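Local coordinates for putative secreted protein (Streptomyces coelicolor A3, PDB 2QF9), which is of unknown function but is a putative secreted protein of the DUF305 family, which is grouped with the ferritin-like helical bundles, at residues A[20-25]-A[94-99]; A[76-81]-A[135-140]. All coordinates share one frame; numbering follows the deposited sequence.

Contact 1: A[20-25]-A[94-99]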
loop_
_atom_site.group_PDB
_atom_site.type_symbol
_atom_site.label_atom_id
_atom_site.label_comp_id
_atom_site.label_asym_id
_atom_site.label_seq_id
_atom_site.Cartn_x
_atom_site.Cartn_y
_atom_site.Cartn_z
ATOM N N HIS A 20 0.693 -6.118 9.150
ATOM C CA HIS A 20 1.241 -5.325 8.045
ATOM C C HIS A 20 0.830 -3.849 8.165
ATOM O O HIS A 20 1.661 -2.937 7.992
ATOM C CB HIS A 20 0.761 -5.895 6.706
ATOM C CG HIS A 20 1.630 -6.992 6.166
ATOM N ND1 HIS A 20 2.383 -7.830 6.971
ATOM C CD2 HIS A 20 1.861 -7.385 4.892
ATOM C CE1 HIS A 20 3.063 -8.667 6.207
ATOM N NE2 HIS A 20 2.753 -8.430 4.945
ATOM N N GLN A 21 -0.446 -3.618 8.465
ATOM C CA GLN A 21 -0.959 -2.262 8.640
ATOM C C GLN A 21 -0.093 -1.440 9.613
ATOM O O GLN A 21 0.208 -0.263 9.356
ATOM C CB GLN A 21 -2.398 -2.312 9.158
ATOM C CG GLN A 21 -3.036 -0.950 9.310
ATOM C CD GLN A 21 -4.486 -1.060 9.746
ATOM O OE1 GLN A 21 -4.793 -1.566 10.837
ATOM N NE2 GLN A 21 -5.395 -0.583 8.888
ATOM N N GLN A 22 0.283 -2.054 10.736
ATOM C CA GLN A 22 1.116 -1.334 11.696
ATOM C C GLN A 22 2.526 -1.036 11.161
ATOM O O GLN A 22 3.072 0.043 11.430
ATOM C CB GLN A 22 1.174 -2.067 13.028
ATOM C CG GLN A 22 1.725 -1.137 14.126
ATOM C CD GLN A 22 1.977 -1.836 15.432
ATOM O OE1 GLN A 22 2.772 -2.774 15.515
ATOM N NE2 GLN A 22 1.297 -1.371 16.475
ATOM N N ALA A 23 3.115 -1.980 10.422
ATOM C CA ALA A 23 4.440 -1.736 9.820
ATOM C C ALA A 23 4.377 -0.531 8.871
ATOM O O ALA A 23 5.263 0.342 8.874
ATOM C CB ALA A 23 4.932 -2.939 9.069
ATOM N N VAL A 24 3.349 -0.509 8.028
ATOM C CA VAL A 24 3.134 0.616 7.124
ATOM C C VAL A 24 3.059 1.944 7.913
ATOM O O VAL A 24 3.743 2.916 7.574
ATOM C CB VAL A 24 1.870 0.386 6.233
ATOM C CG1 VAL A 24 1.599 1.628 5.364
ATOM C CG2 VAL A 24 2.066 -0.895 5.378
ATOM N N GLU A 25 2.238 1.976 8.961
ATOM C CA GLU A 25 2.089 3.159 9.817
ATOM C C GLU A 25 3.434 3.579 10.439
ATOM O O GLU A 25 3.789 4.766 10.418
ATOM C CB GLU A 25 1.025 2.896 10.899
ATOM C CG GLU A 25 0.868 3.994 11.947
ATOM C CD GLU A 25 0.347 5.339 11.399
ATOM O OE1 GLU A 25 0.139 5.478 10.169
ATOM O OE2 GLU A 25 0.157 6.264 12.229
ATOM N N GLY A 94 5.218 -9.518 18.142
ATOM C CA GLY A 94 5.973 -8.420 17.528
ATOM C C GLY A 94 5.234 -7.107 17.325
ATOM O O GLY A 94 5.854 -6.107 16.926
HETATM N N MSE A 95 3.921 -7.093 17.600
HETATM C CA MSE A 95 3.136 -5.852 17.495
HETATM C C MSE A 95 3.667 -4.802 18.460
HETATM O O MSE A 95 3.977 -5.109 19.623
HETATM C CB MSE A 95 1.643 -6.062 17.792
HETATM C CG MSE A 95 0.889 -6.831 16.760
HETATM SE SE MSE A 95 0.696 -5.759 15.147
HETATM C CE MSE A 95 -0.548 -4.403 15.645
ATOM N N ALA A 96 3.790 -3.571 17.981
ATOM C CA ALA A 96 4.185 -2.453 18.856
ATOM C C ALA A 96 2.993 -1.992 19.696
ATOM O O ALA A 96 1.843 -2.045 19.261
ATOM C CB ALA A 96 4.761 -1.279 18.031
ATOM N N THR A 97 3.265 -1.560 20.926
ATOM C CA THR A 97 2.184 -1.023 21.759
ATOM C C THR A 97 1.830 0.410 21.327
ATOM O O THR A 97 2.627 1.107 20.676
ATOM C CB THR A 97 2.609 -0.972 23.232
ATOM O OG1 THR A 97 3.601 0.062 23.384
ATOM C CG2 THR A 97 3.158 -2.330 23.664
ATOM N N ASP A 98 0.637 0.863 21.720
ATOM C CA ASP A 98 0.250 2.247 21.471
ATOM C C ASP A 98 1.284 3.229 22.005
ATOM O O ASP A 98 1.561 4.242 21.361
ATOM C CB ASP A 98 -1.127 2.541 22.076
ATOM C CG ASP A 98 -2.253 1.802 21.359
ATOM O OD1 ASP A 98 -2.112 1.503 20.151
ATOM O OD2 ASP A 98 -3.268 1.502 22.014
ATOM N N ALA A 99 1.854 2.926 23.180
ATOM C CA ALA A 99 2.845 3.826 23.805
ATOM C C ALA A 99 4.136 3.887 22.973
ATOM O O ALA A 99 4.780 4.934 22.871
ATOM C CB ALA A 99 3.158 3.380 25.250
#
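Gln22 reaches from helix 8-31 to Ala96 and pairs with both peptide groups of that residue, joining a helix of the ferritin-like bundle to the loop that leads into helix 98-106. Two hydrogen bonds carry the polar part. The amide carbonyl OE1 of Gln22 accepts Ala96 N at 2.8 Å, and the amide nitrogen NE2 donates to Ala96 O at 2.9 Å. Both are fairly straight, with N-H...O angles of 159° and 162°, and Ala96 O lies close to the plane of the Gln22 amide. Gripped at both ends, the amide is probably kept from flipping, since a flip would set N-H against N-H and O against O, and it serves the loop much as a backbone partner would. The reach depends on an extended side chain whose CG stands anti to the backbone N (chi1 -165°).

The apolar part comes from the selenomethionine Met95, whose chain bends at chi2 and chi3 and brings methyl CE over the flat of the Gln22 amide, 3.6 Å from CD. A shorter residue such as alanine in place of Gln22 would probably leave the N-H and C=O of Ala96 without these partners and Met95 CE without the amide it lies against. Beyond the pair, His123 of helix 109-137 touches both Gln22 and Met95, and Met101 touches Gln22 and Ala96.

A third kind of interaction lies just beyond: Thr97 is the N-cap of helix 98-106, its OG1 taking up a backbone N-H of the first turn while Glu100 OE1 accepts Thr97 N, a capping box. Ala96 CB sits 3.5 Å from Gln22 OE1.

Contact 2: A[76-81]-A[135-140]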
loop_
_atom_site.group_PDB
_atom_site.type_symbol
_atom_site.label_atom_id
_atom_site.label_comp_id
_atom_site.label_asym_id
_atom_site.label_seq_id
_atom_site.Cartn_x
_atom_site.Cartn_y
_atom_site.Cartn_z
ATOM N N THR A 76 -5.784 -17.516 16.928
ATOM C CA THR A 76 -6.588 -18.717 17.258
ATOM C C THR A 76 -6.295 -19.842 16.258
ATOM O O THR A 76 -6.187 -21.013 16.638
ATOM C CB THR A 76 -8.097 -18.400 17.339
ATOM O OG1 THR A 76 -8.326 -17.486 18.420
ATOM C CG2 THR A 76 -8.929 -19.671 17.596
ATOM N N TRP A 77 -6.122 -19.468 14.988
ATOM C CA TRP A 77 -5.829 -20.404 13.894
ATOM C C TRP A 77 -4.484 -21.129 14.069
ATOM O O TRP A 77 -4.241 -22.165 13.440
ATOM C CB TRP A 77 -5.894 -19.669 12.537
ATOM C CG TRP A 77 -4.825 -18.601 12.407
ATOM C CD1 TRP A 77 -4.912 -17.296 12.818
ATOM C CD2 TRP A 77 -3.499 -18.766 11.866
ATOM N NE1 TRP A 77 -3.729 -16.633 12.548
ATOM C CE2 TRP A 77 -2.845 -17.510 11.969
ATOM C CE3 TRP A 77 -2.805 -19.847 11.289
ATOM C CZ2 TRP A 77 -1.524 -17.307 11.525
ATOM C CZ3 TRP A 77 -1.481 -19.649 10.842
ATOM C CH2 TRP A 77 -0.864 -18.376 10.957
HETATM N N MSE A 78 -3.612 -20.568 14.905
HETATM C CA MSE A 78 -2.363 -21.221 15.296
HETATM C C MSE A 78 -2.447 -21.955 16.642
HETATM O O MSE A 78 -1.441 -22.478 17.124
HETATM C CB MSE A 78 -1.221 -20.205 15.335
HETATM C CG MSE A 78 -0.475 -20.137 14.037
HETATM SE SE MSE A 78 0.938 -18.800 14.113
HETATM C CE MSE A 78 2.378 -19.884 14.818
ATOM N N GLY A 79 -3.639 -21.975 17.237
ATOM C CA GLY A 79 -3.871 -22.579 18.563
ATOM C C GLY A 79 -3.279 -21.754 19.693
ATOM O O GLY A 79 -2.918 -22.296 20.752
HETATM N N MSE A 80 -3.188 -20.444 19.466
HETATM C CA MSE A 80 -2.553 -19.520 20.407
HETATM C C MSE A 80 -3.426 -18.312 20.761
HETATM O O MSE A 80 -2.930 -17.320 21.304
HETATM C CB MSE A 80 -1.188 -19.060 19.871
HETATM C CG MSE A 80 -0.114 -20.132 19.921
HETATM SE SE MSE A 80 0.189 -20.784 21.764
HETATM C CE MSE A 80 1.266 -19.291 22.484
ATOM N N GLY A 81 -4.722 -18.400 20.467
ATOM C CA GLY A 81 -5.669 -17.340 20.807
ATOM C C GLY A 81 -5.842 -17.153 22.304
ATOM O O GLY A 81 -5.724 -16.030 22.808
ATOM N N VAL A 135 3.070 -21.286 6.742
ATOM C CA VAL A 135 3.811 -22.269 5.938
ATOM C C VAL A 135 3.412 -23.697 6.403
ATOM O O VAL A 135 3.209 -24.601 5.579
ATOM C CB VAL A 135 5.363 -22.025 5.942
ATOM C CG1 VAL A 135 6.107 -23.154 5.211
ATOM C CG2 VAL A 135 5.698 -20.704 5.272
ATOM N N GLU A 136 3.260 -23.868 7.710
ATOM C CA GLU A 136 2.816 -25.146 8.284
ATOM C C GLU A 136 1.338 -25.474 8.043
ATOM O O GLU A 136 1.010 -26.620 7.720
ATOM C CB GLU A 136 3.106 -25.171 9.783
ATOM C CG GLU A 136 2.656 -26.444 10.509
ATOM C CD GLU A 136 2.882 -26.350 12.002
ATOM O OE1 GLU A 136 3.917 -25.773 12.408
ATOM O OE2 GLU A 136 2.025 -26.853 12.769
ATOM N N ARG A 137 0.450 -24.483 8.193
ATOM C CA ARG A 137 -0.984 -24.752 8.345
ATOM C C ARG A 137 -1.869 -24.332 7.155
ATOM O O ARG A 137 -2.939 -24.917 6.937
ATOM C CB ARG A 137 -1.525 -24.083 9.612
ATOM C CG ARG A 137 -0.945 -24.593 10.932
ATOM C CD ARG A 137 -1.502 -23.787 12.087
ATOM N NE ARG A 137 -1.045 -24.283 13.386
ATOM C CZ ARG A 137 -1.732 -25.136 14.146
ATOM N NH1 ARG A 137 -2.907 -25.600 13.742
ATOM N NH2 ARG A 137 -1.238 -25.538 15.316
ATOM N N CYS A 138 -1.458 -23.294 6.423
ATOM C CA CYS A 138 -2.216 -22.846 5.252
ATOM C C CYS A 138 -2.324 -23.937 4.185
ATOM O O CYS A 138 -1.428 -24.797 4.049
ATOM C CB CYS A 138 -1.592 -21.594 4.639
ATOM S SG CYS A 138 -1.813 -20.117 5.694
ATOM N N THR A 139 -3.417 -23.869 3.430
ATOM C CA THR A 139 -3.703 -24.832 2.360
ATOM C C THR A 139 -3.735 -24.197 0.955
ATOM O O THR A 139 -3.606 -24.897 -0.056
ATOM C CB THR A 139 -5.036 -25.598 2.626
ATOM O OG1 THR A 139 -6.151 -24.716 2.447
ATOM C CG2 THR A 139 -5.081 -26.167 4.036
ATOM N N VAL A 140 -3.919 -22.878 0.889
ATOM C CA VAL A 140 -3.960 -22.164 -0.381
ATOM C C VAL A 140 -2.538 -21.868 -0.875
ATOM O O VAL A 140 -1.746 -21.209 -0.184
ATOM C CB VAL A 140 -4.789 -20.843 -0.275
ATOM C CG1 VAL A 140 -4.692 -20.052 -1.559
ATOM C CG2 VAL A 140 -6.248 -21.137 0.070
#
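Arg137, the last residue of helix 109-137, lays its side chain along the backbone of Trp77 and Met78, so that the end of one helix of the ferritin-like bundle meets a short 3-10 turn in the loop after helix 37-63. The contact is one of apposition, without hydrogen bonds between the segments. The arginine chain runs extended from CG to NE, with CG anti to its own carbonyl carbon (chi1 -64°), which carries CD to 3.5 Å from Trp77 O and 4.2 Å from Trp77 CE3. Farther out, the guanidinium presents a face to the backbone of Met78, whose C lies 3.9 Å above its plane, displaced from the centre of the group. Its NH2 stays 3.6 Å from Met78 O, a proximity that may be mildly favourable electrostatically. Within its own segment, one face of the indole of Trp77 takes CG of the selenomethionine Met78, 3.4 Å above the ring plane; from outside, NE1 is hydrogen-bonded to Asp15 OD2 of helix 8-31.

Next comes Cys138, where the chain leaves helical geometry. Its SG forms the disulfide with Cys134, one turn back, tying the departing chain to the end of the helix.

The following two residues make the turn into helix 141-167, and one carboxylate secures both: Asp9 OD2 is hydrogen-bonded to Thr139 OG1, and the backbone N of Val140, at the N-cap position, is hydrogen-bonded to the other carboxylate oxygen, Asp9 OD1.

Overall arrangement
Both contacts illustrate how a helical bundle secures a long connection: the chain between helices 37-63 and 98-106 is held at 76-81 in contact 2 and again at 94-99 in contact 1, on either side of the unmodelled residues 82-91. Their centres are 21 Å apart and their nearest atoms about 11 Å, so neither touches the other, and their segments alternate along the sequence. The centre of contact 1 lies about 7 Å from the centre of the chain, that of contact 2, which includes Cys138 of the disulfide, about 17 Å. Helix 8-31 serves both, through Gln22 in one and through Asp9 and Asp15 beside the other.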